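Local coordinates for PA1221 (Pseudomonas aeruginosa, PDB 4DG9), which joins a domain of the AMP-binding (ANL) family to a carrier domain with a phosphopantetheine attachment site in a single chain, at residues A[40-45]-A[52-57]; A[168-173]-A[214-219]; A[253-258]-A[277-282]. All blocks are in the same frame, centred on the assembly; numbering follows the deposited sequence.

Interaction 1 of 3, residues A[40-45]-A[52-57]; sequences HPHREA and SVDYRQ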
loop_
_atom_site.group_PDB
_atom_site.type_symbol
_atom_site.label_atom_id
_atom_site.label_comp_id
_atom_site.label_asym_id
_atom_site.label_seq_id
_atom_site.Cartn_x
_atom_site.Cartn_y
_atom_site.Cartn_z
ATOM N N HIS A 40 -13.255 -3.578 27.194
ATOM C CA HIS A 40 -12.164 -4.542 27.192
ATOM C C HIS A 40 -10.864 -3.972 27.731
ATOM O O HIS A 40 -9.837 -4.031 27.059
ATOM C CB HIS A 40 -11.907 -5.027 25.764
ATOM C CG HIS A 40 -13.116 -5.570 25.067
ATOM N ND1 HIS A 40 -13.762 -6.716 25.478
ATOM C CD2 HIS A 40 -13.765 -5.151 23.956
ATOM C CE1 HIS A 40 -14.762 -6.970 24.654
ATOM N NE2 HIS A 40 -14.788 -6.035 23.723
ATOM N N PRO A 41 -10.881 -3.477 28.967
ATOM C CA PRO A 41 -9.705 -2.745 29.442
ATOM C C PRO A 41 -8.442 -3.596 29.416
ATOM O O PRO A 41 -7.358 -3.064 29.167
ATOM C CB PRO A 41 -10.081 -2.385 30.885
ATOM C CG PRO A 41 -11.587 -2.480 30.928
ATOM C CD PRO A 41 -11.916 -3.605 30.005
ATOM N N HIS A 42 -8.585 -4.895 29.669
ATOM C CA HIS A 42 -7.432 -5.793 29.801
ATOM C C HIS A 42 -7.066 -6.617 28.583
ATOM O O HIS A 42 -6.151 -7.432 28.650
ATOM C CB HIS A 42 -7.625 -6.710 31.004
ATOM C CG HIS A 42 -8.086 -5.978 32.221
ATOM N ND1 HIS A 42 -7.386 -4.912 32.751
ATOM C CD2 HIS A 42 -9.201 -6.117 32.976
ATOM C CE1 HIS A 42 -8.043 -4.440 33.794
ATOM N NE2 HIS A 42 -9.146 -5.154 33.954
ATOM N N ARG A 43 -7.778 -6.431 27.478
ATOM C CA ARG A 43 -7.436 -7.153 26.264
ATOM C C ARG A 43 -6.211 -6.498 25.657
ATOM O O ARG A 43 -6.053 -5.280 25.777
ATOM C CB ARG A 43 -8.586 -7.095 25.256
ATOM C CG ARG A 43 -9.880 -7.773 25.708
ATOM C CD ARG A 43 -10.752 -8.129 24.502
ATOM N NE ARG A 43 -10.073 -9.052 23.593
ATOM C CZ ARG A 43 -9.971 -10.357 23.811
ATOM N NH1 ARG A 43 -10.518 -10.879 24.898
ATOM N NH2 ARG A 43 -9.345 -11.138 22.942
ATOM N N GLU A 44 -5.348 -7.290 25.014
ATOM C CA GLU A 44 -4.219 -6.727 24.297
ATOM C C GLU A 44 -4.738 -5.855 23.159
ATOM O O GLU A 44 -5.462 -6.333 22.279
ATOM C CB GLU A 44 -3.343 -7.831 23.701
ATOM C CG GLU A 44 -2.461 -8.569 24.685
ATOM C CD GLU A 44 -1.538 -9.586 24.006
ATOM O OE1 GLU A 44 -1.975 -10.739 23.785
ATOM O OE2 GLU A 44 -0.375 -9.239 23.695
ATOM N N ALA A 45 -4.372 -4.575 23.192
ATOM C CA ALA A 45 -4.578 -3.666 22.066
ATOM C C ALA A 45 -3.421 -3.727 21.074
ATOM O O ALA A 45 -3.616 -3.614 19.864
ATOM C CB ALA A 45 -4.801 -2.237 22.555
ATOM N N SER A 52 3.094 -6.308 25.317
ATOM C CA SER A 52 1.813 -5.784 24.874
ATOM C C SER A 52 1.414 -4.523 25.622
ATOM O O SER A 52 2.016 -4.160 26.618
ATOM C CB SER A 52 0.705 -6.846 24.957
ATOM O OG SER A 52 0.568 -7.351 26.262
ATOM N N VAL A 53 0.430 -3.825 25.077
ATOM C CA VAL A 53 -0.193 -2.699 25.739
ATOM C C VAL A 53 -1.671 -3.043 25.746
ATOM O O VAL A 53 -2.214 -3.446 24.714
ATOM C CB VAL A 53 0.012 -1.424 24.907
ATOM C CG1 VAL A 53 -0.737 -0.235 25.524
ATOM C CG2 VAL A 53 1.495 -1.140 24.725
ATOM N N ASP A 54 -2.341 -2.929 26.885
ATOM C CA ASP A 54 -3.767 -3.228 26.840
ATOM C C ASP A 54 -4.602 -1.996 26.511
ATOM O O ASP A 54 -4.059 -0.890 26.415
ATOM C CB ASP A 54 -4.264 -4.009 28.076
ATOM C CG ASP A 54 -4.188 -3.223 29.389
ATOM O OD1 ASP A 54 -4.419 -1.990 29.418
ATOM O OD2 ASP A 54 -3.947 -3.883 30.426
ATOM N N TYR A 55 -5.913 -2.186 26.342
ATOM C CA TYR A 55 -6.794 -1.089 25.929
ATOM C C TYR A 55 -6.780 0.104 26.890
ATOM O O TYR A 55 -6.613 1.233 26.460
ATOM C CB TYR A 55 -8.218 -1.585 25.685
ATOM C CG TYR A 55 -8.413 -2.103 24.281
ATOM C CD1 TYR A 55 -7.965 -3.355 23.933
ATOM C CD2 TYR A 55 -9.022 -1.324 23.293
ATOM C CE1 TYR A 55 -8.124 -3.838 22.651
ATOM C CE2 TYR A 55 -9.182 -1.808 22.000
ATOM C CZ TYR A 55 -8.726 -3.073 21.702
ATOM O OH TYR A 55 -8.838 -3.595 20.452
ATOM N N ARG A 56 -6.952 -0.151 28.182
ATOM C CA ARG A 56 -6.878 0.899 29.194
ATOM C C ARG A 56 -5.566 1.706 29.109
ATOM O O ARG A 56 -5.587 2.940 29.147
ATOM C CB ARG A 56 -7.052 0.298 30.595
ATOM C CG ARG A 56 -7.190 1.322 31.708
ATOM C CD ARG A 56 -6.922 0.719 33.091
ATOM N NE ARG A 56 -7.918 -0.275 33.499
ATOM C CZ ARG A 56 -9.233 -0.056 33.568
ATOM N NH1 ARG A 56 -9.734 1.133 33.243
ATOM N NH2 ARG A 56 -10.052 -1.030 33.954
ATOM N N GLN A 57 -4.438 1.007 28.976
ATOM C CA GLN A 57 -3.129 1.650 28.834
ATOM C C GLN A 57 -3.030 2.445 27.534
ATOM O O GLN A 57 -2.571 3.600 27.519
ATOM C CB GLN A 57 -2.003 0.614 28.917
ATOM C CG GLN A 57 -2.093 -0.262 30.166
ATOM C CD GLN A 57 -0.939 -1.249 30.331
ATOM O OE1 GLN A 57 -0.636 -2.058 29.441
ATOM N NE2 GLN A 57 -0.300 -1.194 31.494
#

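Interaction 2 of 3, residues A[168-173]-A[214-219]; sequences YINFSS and SFDAAT. With DG9 (5'-({[(2R,3R)-3-amino-2-{[2-({N-[(2R)-2-hydroxy-3,3-dimethyl-4-{[oxido(oxo)phosphonio]oxy}butanoyl]-beta-alanyl}amino)ethyl]sulfanyl}-4-methylpentyl]sulfonyl}amino)-5'-deoxyadenosine), chain B.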
loop_
_atom_site.group_PDB
_atom_site.type_symbol
_atom_site.label_atom_id
_atom_site.label_comp_id
_atom_site.label_asym_id
_atom_site.label_seq_id
_atom_site.Cartn_x
_atom_site.Cartn_y
_atom_site.Cartn_z
ATOM N N TYR A 168 -7.652 11.212 8.394
ATOM C CA TYR A 168 -6.313 11.119 7.825
ATOM C C TYR A 168 -6.227 11.547 6.362
ATOM O O TYR A 168 -7.238 11.675 5.675
ATOM C CB TYR A 168 -5.713 9.716 8.013
ATOM C CG TYR A 168 -6.368 8.622 7.190
ATOM C CD1 TYR A 168 -6.025 8.418 5.856
ATOM C CD2 TYR A 168 -7.315 7.786 7.750
ATOM C CE1 TYR A 168 -6.620 7.421 5.108
ATOM C CE2 TYR A 168 -7.917 6.782 7.009
ATOM C CZ TYR A 168 -7.568 6.603 5.693
ATOM O OH TYR A 168 -8.181 5.603 4.970
ATOM N N ILE A 169 -4.999 11.752 5.901
ATOM C CA ILE A 169 -4.734 12.157 4.532
ATOM C C ILE A 169 -3.929 11.093 3.806
ATOM O O ILE A 169 -2.946 10.592 4.348
ATOM C CB ILE A 169 -3.865 13.425 4.520
ATOM C CG1 ILE A 169 -4.537 14.566 5.303
ATOM C CG2 ILE A 169 -3.479 13.799 3.101
ATOM C CD1 ILE A 169 -5.821 15.093 4.715
ATOM N N ASN A 170 -4.348 10.732 2.596
ATOM C CA ASN A 170 -3.475 10.001 1.676
ATOM C C ASN A 170 -3.374 10.801 0.400
ATOM O O ASN A 170 -4.290 11.532 0.045
ATOM C CB ASN A 170 -4.010 8.613 1.312
ATOM C CG ASN A 170 -3.913 7.610 2.452
ATOM O OD1 ASN A 170 -4.473 6.518 2.363
ATOM N ND2 ASN A 170 -3.232 7.980 3.532
ATOM N N PHE A 171 -2.274 10.640 -0.314
ATOM C CA PHE A 171 -2.063 11.421 -1.520
ATOM C C PHE A 171 -2.317 10.695 -2.835
ATOM O O PHE A 171 -2.067 9.504 -2.969
ATOM C CB PHE A 171 -0.678 12.054 -1.504
ATOM C CG PHE A 171 -0.615 13.302 -0.691
ATOM C CD1 PHE A 171 -0.310 13.252 0.660
ATOM C CD2 PHE A 171 -0.902 14.537 -1.270
ATOM C CE1 PHE A 171 -0.266 14.421 1.423
ATOM C CE2 PHE A 171 -0.860 15.701 -0.516
ATOM C CZ PHE A 171 -0.538 15.646 0.829
ATOM N N SER A 172 -2.810 11.449 -3.808
ATOM C CA SER A 172 -2.952 10.973 -5.172
ATOM C C SER A 172 -1.539 10.647 -5.643
ATOM O O SER A 172 -0.557 11.040 -5.003
ATOM C CB SER A 172 -3.550 12.072 -6.071
ATOM O OG SER A 172 -2.638 13.159 -6.276
ATOM N N SER A 173 -1.447 9.904 -6.740
ATOM C CA SER A 173 -0.175 9.450 -7.292
ATOM C C SER A 173 0.904 10.532 -7.235
ATOM O O SER A 173 1.923 10.368 -6.546
ATOM C CB SER A 173 -0.387 9.015 -8.744
ATOM O OG SER A 173 0.846 8.870 -9.415
ATOM N N SER A 214 1.494 5.551 4.612
ATOM C CA SER A 214 1.162 6.533 3.578
ATOM C C SER A 214 -0.120 6.155 2.810
ATOM O O SER A 214 -0.788 7.014 2.241
ATOM C CB SER A 214 2.309 6.702 2.597
ATOM O OG SER A 214 3.438 7.250 3.242
ATOM N N PHE A 215 -0.475 4.874 2.801
ATOM C CA PHE A 215 -1.635 4.445 2.028
ATOM C C PHE A 215 -2.651 3.694 2.881
ATOM O O PHE A 215 -2.470 3.570 4.091
ATOM C CB PHE A 215 -1.179 3.688 0.781
ATOM C CG PHE A 215 -0.035 4.370 0.076
ATOM C CD1 PHE A 215 -0.270 5.439 -0.777
ATOM C CD2 PHE A 215 1.279 3.990 0.317
ATOM C CE1 PHE A 215 0.776 6.083 -1.405
ATOM C CE2 PHE A 215 2.332 4.635 -0.307
ATOM C CZ PHE A 215 2.078 5.680 -1.168
ATOM N N ASP A 216 -3.738 3.240 2.263
ATOM C CA ASP A 216 -4.935 2.906 3.036
ATOM C C ASP A 216 -5.189 1.440 3.425
ATOM O O ASP A 216 -6.252 1.133 3.967
ATOM C CB ASP A 216 -6.199 3.553 2.440
ATOM C CG ASP A 216 -6.516 3.055 1.045
ATOM O OD1 ASP A 216 -7.559 3.465 0.487
ATOM O OD2 ASP A 216 -5.717 2.266 0.500
ATOM N N ALA A 217 -4.265 0.529 3.140
ATOM C CA ALA A 217 -4.444 -0.813 3.692
ATOM C C ALA A 217 -4.147 -0.776 5.210
ATOM O O ALA A 217 -4.771 -1.492 6.036
ATOM C CB ALA A 217 -3.579 -1.807 2.971
ATOM N N ALA A 218 -3.218 0.104 5.576
ATOM C CA ALA A 218 -2.866 0.302 6.973
ATOM C C ALA A 218 -4.131 0.580 7.791
ATOM O O ALA A 218 -4.264 0.095 8.912
ATOM C CB ALA A 218 -1.863 1.438 7.108
ATOM N N THR A 219 -5.057 1.343 7.209
ATOM C CA THR A 219 -6.333 1.673 7.847
ATOM C C THR A 219 -7.048 0.434 8.360
ATOM O O THR A 219 -7.511 0.383 9.508
ATOM C CB THR A 219 -7.290 2.352 6.857
ATOM O OG1 THR A 219 -6.690 3.548 6.350
ATOM C CG2 THR A 219 -8.614 2.698 7.548
HETATM C C DG9 B . -5.360 0.806 -2.262
HETATM N N DG9 B . -5.468 1.417 -5.716
HETATM S S DG9 B . -5.160 2.450 -4.542
HETATM C C1 DG9 B . -5.910 1.932 -3.153
HETATM N N1 DG9 B . -8.332 -6.363 -8.151
HETATM O O1 DG9 B . -9.017 1.516 -8.522
HETATM C C2 DG9 B . -7.979 -5.646 -9.232
HETATM N N2 DG9 B . -7.429 0.595 -0.949
HETATM O O2 DG9 B . -7.563 -0.005 -10.274
HETATM C C3 DG9 B . -6.855 1.277 -6.114
HETATM N N3 DG9 B . -7.607 -4.361 -9.152
HETATM O O3 DG9 B . 8.300 -2.561 -3.759
HETATM C C4 DG9 B . -7.564 -3.737 -7.947
HETATM C C5 DG9 B . -7.920 -4.446 -6.812
HETATM C C6 DG9 B . -8.308 -5.785 -6.932
HETATM N N6 DG9 B . -8.666 -6.522 -5.851
HETATM N N7 DG9 B . -7.800 -3.590 -5.774
HETATM C C8 DG9 B . -7.383 -2.391 -6.244
HETATM N N9 DG9 B . -7.234 -2.487 -7.568
HETATM C CA DG9 B . -6.573 -0.094 -1.965
HETATM C CB DG9 B . -6.323 -1.538 -1.525
HETATM C "C1'" DG9 B . -6.794 -1.389 -8.465
HETATM S S1P DG9 B . -3.926 -0.053 -2.856
HETATM C "C2'" DG9 B . -7.991 -0.656 -9.061
HETATM P P2A DG9 B . 9.258 -2.811 -2.597
HETATM C C2P DG9 B . -3.083 -0.527 -1.373
HETATM O O2P DG9 B . -3.755 2.689 -4.419
HETATM C "C3'" DG9 B . -8.322 0.372 -7.999
HETATM C C3P DG9 B . -1.993 0.447 -0.929
HETATM O O3P DG9 B . -5.833 3.666 -4.887
HETATM C "C4'" DG9 B . -6.924 0.745 -7.531
HETATM O "O4'" DG9 B . -6.103 -0.427 -7.672
HETATM O O4A DG9 B . 10.123 -1.665 -2.113
HETATM N N4P DG9 B . -0.697 0.042 -1.433
HETATM C C5P DG9 B . 0.312 -0.342 -0.656
HETATM O O5P DG9 B . 0.238 -0.452 0.557
HETATM O O6A DG9 B . 8.432 -3.360 -1.323
HETATM C C6P DG9 B . 1.605 -0.653 -1.366
HETATM C C7P DG9 B . 1.918 -2.132 -1.190
HETATM N N8P DG9 B . 3.270 -2.462 -1.591
HETATM C C9P DG9 B . 4.292 -2.350 -0.747
HETATM O O9P DG9 B . 4.155 -1.983 0.406
HETATM C CAP DG9 B . 5.658 -2.700 -1.272
HETATM O OAP DG9 B . 5.603 -2.909 -2.681
HETATM C CBP DG9 B . 6.242 -3.945 -0.603
HETATM C CCP DG9 B . 7.470 -4.405 -1.387
HETATM C CDP DG9 B . 6.659 -3.522 0.795
HETATM C CEP DG9 B . 5.220 -5.070 -0.504
HETATM C CG1 DG9 B . -6.100 -1.689 -0.024
HETATM C CG2 DG9 B . -7.513 -2.394 -1.947
HETATM O O HOH W 1 -8.300 5.719 2.225
HETATM O O HOH W 2 0.316 9.592 1.187
#

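Interaction 3 of 3, residues A[253-258]-A[277-282]; sequences GADSAW and GLRQLL. With DG9 (5'-({[(2R,3R)-3-amino-2-{[2-({N-[(2R)-2-hydroxy-3,3-dimethyl-4-{[oxido(oxo)phosphonio]oxy}butanoyl]-beta-alanyl}amino)ethyl]sulfanyl}-4-methylpentyl]sulfonyl}amino)-5'-deoxyadenosine), chain B.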
loop_
_atom_site.group_PDB
_atom_site.type_symbol
_atom_site.label_atom_id
_atom_site.label_comp_id
_atom_site.label_asym_id
_atom_site.label_seq_id
_atom_site.Cartn_x
_atom_site.Cartn_y
_atom_site.Cartn_z
ATOM N N GLY A 253 1.145 -14.448 17.633
ATOM C CA GLY A 253 -0.222 -14.903 17.432
ATOM C C GLY A 253 -1.064 -14.155 16.405
ATOM O O GLY A 253 -2.292 -14.179 16.511
ATOM N N ALA A 254 -0.438 -13.508 15.415
ATOM C CA ALA A 254 -1.215 -12.857 14.350
ATOM C C ALA A 254 -2.085 -13.887 13.648
ATOM O O ALA A 254 -1.572 -14.876 13.139
ATOM C CB ALA A 254 -0.284 -12.218 13.347
ATOM N N ASP A 255 -3.399 -13.699 13.661
ATOM C CA ASP A 255 -4.296 -14.588 12.904
ATOM C C ASP A 255 -4.939 -13.989 11.638
ATOM O O ASP A 255 -5.662 -14.673 10.904
ATOM C CB ASP A 255 -5.368 -15.169 13.823
ATOM C CG ASP A 255 -6.313 -14.117 14.343
ATOM O OD1 ASP A 255 -6.434 -13.047 13.705
ATOM O OD2 ASP A 255 -6.948 -14.373 15.387
ATOM N N SER A 256 -4.698 -12.706 11.406
ATOM C CA SER A 256 -5.420 -11.968 10.388
ATOM C C SER A 256 -4.452 -11.017 9.723
ATOM O O SER A 256 -3.664 -10.357 10.402
ATOM C CB SER A 256 -6.568 -11.170 11.023
ATOM O OG SER A 256 -7.512 -12.023 11.650
ATOM N N ALA A 257 -4.506 -10.927 8.400
ATOM C CA ALA A 257 -3.527 -10.102 7.705
ATOM C C ALA A 257 -4.007 -9.593 6.351
ATOM O O ALA A 257 -4.891 -10.185 5.735
ATOM C CB ALA A 257 -2.226 -10.882 7.543
ATOM N N TRP A 258 -3.417 -8.488 5.904
ATOM C CA TRP A 258 -3.566 -8.007 4.533
ATOM C C TRP A 258 -2.208 -8.109 3.850
ATOM O O TRP A 258 -1.190 -7.845 4.462
ATOM C CB TRP A 258 -4.042 -6.553 4.500
ATOM C CG TRP A 258 -3.775 -5.908 3.183
ATOM C CD1 TRP A 258 -2.644 -5.219 2.817
ATOM C CD2 TRP A 258 -4.632 -5.911 2.034
ATOM N NE1 TRP A 258 -2.756 -4.797 1.518
ATOM C CE2 TRP A 258 -3.960 -5.215 1.011
ATOM C CE3 TRP A 258 -5.894 -6.444 1.767
ATOM C CZ2 TRP A 258 -4.517 -5.030 -0.262
ATOM C CZ3 TRP A 258 -6.445 -6.260 0.504
ATOM C CH2 TRP A 258 -5.753 -5.556 -0.493
ATOM N N GLY A 277 -1.325 -20.828 10.099
ATOM C CA GLY A 277 -1.640 -20.170 11.355
ATOM C C GLY A 277 -2.587 -18.992 11.206
ATOM O O GLY A 277 -3.190 -18.557 12.185
ATOM N N LEU A 278 -2.702 -18.463 9.988
ATOM C CA LEU A 278 -3.621 -17.366 9.721
ATOM C C LEU A 278 -5.024 -17.954 9.593
ATOM O O LEU A 278 -5.197 -18.977 8.940
ATOM C CB LEU A 278 -3.228 -16.617 8.429
ATOM C CG LEU A 278 -1.918 -15.794 8.382
ATOM C CD1 LEU A 278 -1.633 -15.208 6.994
ATOM C CD2 LEU A 278 -1.864 -14.679 9.429
ATOM N N ARG A 279 -6.006 -17.361 10.268
ATOM C CA ARG A 279 -7.412 -17.678 10.016
ATOM C C ARG A 279 -7.947 -16.858 8.846
ATOM O O ARG A 279 -8.738 -17.340 8.033
ATOM C CB ARG A 279 -8.290 -17.446 11.255
ATOM C CG ARG A 279 -7.831 -18.160 12.516
ATOM C CD ARG A 279 -8.853 -18.025 13.651
ATOM N NE ARG A 279 -9.050 -16.642 14.101
ATOM C CZ ARG A 279 -10.119 -15.893 13.826
ATOM N NH1 ARG A 279 -11.105 -16.388 13.087
ATOM N NH2 ARG A 279 -10.202 -14.645 14.289
ATOM N N GLN A 280 -7.524 -15.605 8.779
ATOM C CA GLN A 280 -8.073 -14.687 7.796
ATOM C C GLN A 280 -6.987 -13.939 7.038
ATOM O O GLN A 280 -6.091 -13.310 7.626
ATOM C CB GLN A 280 -8.992 -13.674 8.471
ATOM C CG GLN A 280 -10.116 -14.286 9.250
ATOM C CD GLN A 280 -11.064 -13.248 9.800
ATOM O OE1 GLN A 280 -12.253 -13.261 9.491
ATOM N NE2 GLN A 280 -10.548 -12.345 10.624
ATOM N N LEU A 281 -7.100 -13.975 5.720
ATOM C CA LEU A 281 -6.136 -13.302 4.878
ATOM C C LEU A 281 -6.866 -12.537 3.784
ATOM O O LEU A 281 -7.745 -13.079 3.110
ATOM C CB LEU A 281 -5.151 -14.310 4.287
ATOM C CG LEU A 281 -4.249 -13.838 3.151
ATOM C CD1 LEU A 281 -3.433 -12.662 3.616
ATOM C CD2 LEU A 281 -3.343 -14.961 2.701
ATOM N N LEU A 282 -6.518 -11.263 3.636
ATOM C CA LEU A 282 -7.032 -10.457 2.542
ATOM C C LEU A 282 -5.875 -10.077 1.646
ATOM O O LEU A 282 -4.739 -9.839 2.107
ATOM C CB LEU A 282 -7.734 -9.192 3.041
ATOM C CG LEU A 282 -8.838 -9.349 4.090
ATOM C CD1 LEU A 282 -8.225 -9.343 5.481
ATOM C CD2 LEU A 282 -9.872 -8.257 3.979
HETATM C C DG9 B . -5.360 0.806 -2.262
HETATM N N DG9 B . -5.468 1.417 -5.716
HETATM S S DG9 B . -5.160 2.450 -4.542
HETATM C C1 DG9 B . -5.910 1.932 -3.153
HETATM N N1 DG9 B . -8.332 -6.363 -8.151
HETATM O O1 DG9 B . -9.017 1.516 -8.522
HETATM C C2 DG9 B . -7.979 -5.646 -9.232
HETATM N N2 DG9 B . -7.429 0.595 -0.949
HETATM O O2 DG9 B . -7.563 -0.005 -10.274
HETATM C C3 DG9 B . -6.855 1.277 -6.114
HETATM N N3 DG9 B . -7.607 -4.361 -9.152
HETATM O O3 DG9 B . 8.300 -2.561 -3.759
HETATM C C4 DG9 B . -7.564 -3.737 -7.947
HETATM C C5 DG9 B . -7.920 -4.446 -6.812
HETATM C C6 DG9 B . -8.308 -5.785 -6.932
HETATM N N6 DG9 B . -8.666 -6.522 -5.851
HETATM N N7 DG9 B . -7.800 -3.590 -5.774
HETATM C C8 DG9 B . -7.383 -2.391 -6.244
HETATM N N9 DG9 B . -7.234 -2.487 -7.568
HETATM C CA DG9 B . -6.573 -0.094 -1.965
HETATM C CB DG9 B . -6.323 -1.538 -1.525
HETATM C "C1'" DG9 B . -6.794 -1.389 -8.465
HETATM S S1P DG9 B . -3.926 -0.053 -2.856
HETATM C "C2'" DG9 B . -7.991 -0.656 -9.061
HETATM P P2A DG9 B . 9.258 -2.811 -2.597
HETATM C C2P DG9 B . -3.083 -0.527 -1.373
HETATM O O2P DG9 B . -3.755 2.689 -4.419
HETATM C "C3'" DG9 B . -8.322 0.372 -7.999
HETATM C C3P DG9 B . -1.993 0.447 -0.929
HETATM O O3P DG9 B . -5.833 3.666 -4.887
HETATM C "C4'" DG9 B . -6.924 0.745 -7.531
HETATM O "O4'" DG9 B . -6.103 -0.427 -7.672
HETATM O O4A DG9 B . 10.123 -1.665 -2.113
HETATM N N4P DG9 B . -0.697 0.042 -1.433
HETATM C C5P DG9 B . 0.312 -0.342 -0.656
HETATM O O5P DG9 B . 0.238 -0.452 0.557
HETATM O O6A DG9 B . 8.432 -3.360 -1.323
HETATM C C6P DG9 B . 1.605 -0.653 -1.366
HETATM C C7P DG9 B . 1.918 -2.132 -1.190
HETATM N N8P DG9 B . 3.270 -2.462 -1.591
HETATM C C9P DG9 B . 4.292 -2.350 -0.747
HETATM O O9P DG9 B . 4.155 -1.983 0.406
HETATM C CAP DG9 B . 5.658 -2.700 -1.272
HETATM O OAP DG9 B . 5.603 -2.909 -2.681
HETATM C CBP DG9 B . 6.242 -3.945 -0.603
HETATM C CCP DG9 B . 7.470 -4.405 -1.387
HETATM C CDP DG9 B . 6.659 -3.522 0.795
HETATM C CEP DG9 B . 5.220 -5.070 -0.504
HETATM C CG1 DG9 B . -6.100 -1.689 -0.024
HETATM C CG2 DG9 B . -7.513 -2.394 -1.947
#

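Interaction 1 of 3, residues A[40-45]-A[52-57]
Ala45 lays its CB over one face of the Tyr55 ring, 3.8 Å from Ala45 CB to the Tyr55 ring centroid, in a CH-pi contact on the buried side of a beta hairpin. The edge of that ring runs close to Arg43 O, which also accepts the backbone bond from Tyr55 N at 3.1 Å. A second backbone bond, Ala45 N to Val53 O at 2.9 Å, closes this packed part. Beside it Glu44 and Asp54 form an antiparallel non-hydrogen-bonded pair with CA atoms 4.3 Å apart. Asp54 then starts the next helix through a capping box. Its CG sits between the backbone N and the carbonyl carbon (chi1 66°), which swings OD1 round to Gln57 N at 3.0 Å, while Gln57 OE1 takes Asp54 N at 3.2 Å.

The bond from Arg56 N to Pro41 O, 3.1 Å, marks the passage to the outer side, which is looser and more exposed. There Pro41 CB rests on one face of the Arg56 guanidinium, 3.4 Å from Arg56 NH2. His42 CE1 comes to the edge of the same group, the His42 and Arg56 side chains running alongside each other with ring and guanidinium planes 65° apart.

Tyr55 OH donates to Gly230 O, Arg43 donates from NH2 to Pro203 O and from NE to Gly229 O, and Glu44 OE1 forms a salt bridge with Arg206. Ala45 and Val53 both pack on Leu58 of helix 55-72, and strand 44-48 runs between strands 51-54 and 231-234.

Interaction 2 of 3, residues A[168-173]-A[214-219]
Tyr168 OH and Thr219 OG1 meet at 2.9 Å, in a weak bond whose proton is not settled, where strand 166-171 faces the start of helix 217-226. The pair Phe215-Asp216 just ahead of that helix probably corresponds to core motif A4 of adenylation domains, which belong to the ANL family, and the strand leads into the Ser/Thr/Gly-rich loop characteristic of the family. The side chains of Tyr168 and Thr219 cross at about a right angle.

One step further, water 1 joins Tyr168 OH, 2.8 Å, to Asp216 OD1, 2.9 Å. CG of Asp216 lies between the backbone N and the carbonyl carbon (chi1 63°), which sets the carboxylate between the helix start and the bound DG9. Asp216 OD2 accepts from N2 of DG9 at 2.8 Å, and OD1 accepts from Thr316 N as well as from the water. Phe215 puts its CB beside C3P of DG9, and its ring meets Trp482 edge-to-face.

Behind this shell Asn170 packs against the turn 214-216. Its OD1 approaches Asp216 CB, and ND2 comes within 2.9 Å of Ser214 O, though at an angle too poor for a hydrogen bond. Ser214 O accepts instead from water 2, 3.0 Å away, which also takes Phe171 N at 3.2 Å. Within its own strand, Asn170 ND2 donates to Ile169 O at 2.8 Å and 142°, from above the carbonyl plane.

Interaction 3 of 3, residues A[253-258]-A[277-282]
Trp258 brings the edge of its indole against Leu282, with Trp258 CE3 3.5 Å from Leu282 CB and the two side chains crossing at about a right angle. Its CG is anti to the backbone N (chi1 161°), which carries the indole onward in the strand direction to the ligand, where Trp258 CZ2 comes obliquely to 3.7 Å from CG1 of DG9. The guanidinium of Arg279 is also used at its edge: Asp255 OD2 lies there, 3.3 Å from Arg279 NE, with NH2 a second weak donor. The Asp255 and Arg279 side chains run side by side, pointing the same way, but the carboxylate stands nearly perpendicular to the guanidinium, the planes 89° apart. The third flat group, the Gln280 amide, points NE2 at Ser256 OG, 3.2 Å away and in the amide plane, while Gln280 OE1 accepts from Ala200 N.

These side chains are carried by two parallel strands, 256-258 and 280-282, inclined by only 8°, the paired strands of a beta-alpha-beta unit. The pairing begins at Asp255 O, which accepts from both Arg279 N, 2.8 Å, and Gln280 N, 3.0 Å. It continues with Ala257 N to Gln280 O, 3.0 Å, and Leu282 N to Ala257 O, 2.9 Å. Ala257 and Leu281 share one face of the sheet, where Leu278 CD2 also comes near Ala257 CB.

On the other face, polar contacts give way to apolar ones along the strands. Gln280 NE2 donates to Ser256 OG, which itself donates to Asp255 OD1 and so links the two polar pairs. Both bonds of the salt bridge are long and weak, and with Arg279 exposed its contribution would be expected to be screened by solvent; toward the ligand the side-chain contact is apolar, Trp258 against Leu282.

In the fold
From the N terminus the three contacts follow in series, none nested in or crossing another, all in the AMP-binding part of the chain. Interaction 1 closes a short hairpin, six residues between its segments, and leads into helix 55-72. Interaction 2 closes a loop of 40 residues, bringing strand 166-171 to the start of helix 217-226. Interaction 3 spans the helical connection of a beta-alpha-beta unit, pairing strands 256-260 and 280-284. Interactions 2 and 3 touch directly, Ala217 CB lying 3.4 Å from Trp258 NE1, and both meet DG9. Interaction 1 stands apart, its nearest atoms about 8 Å from interaction 3 and about 12 Å from interaction 2.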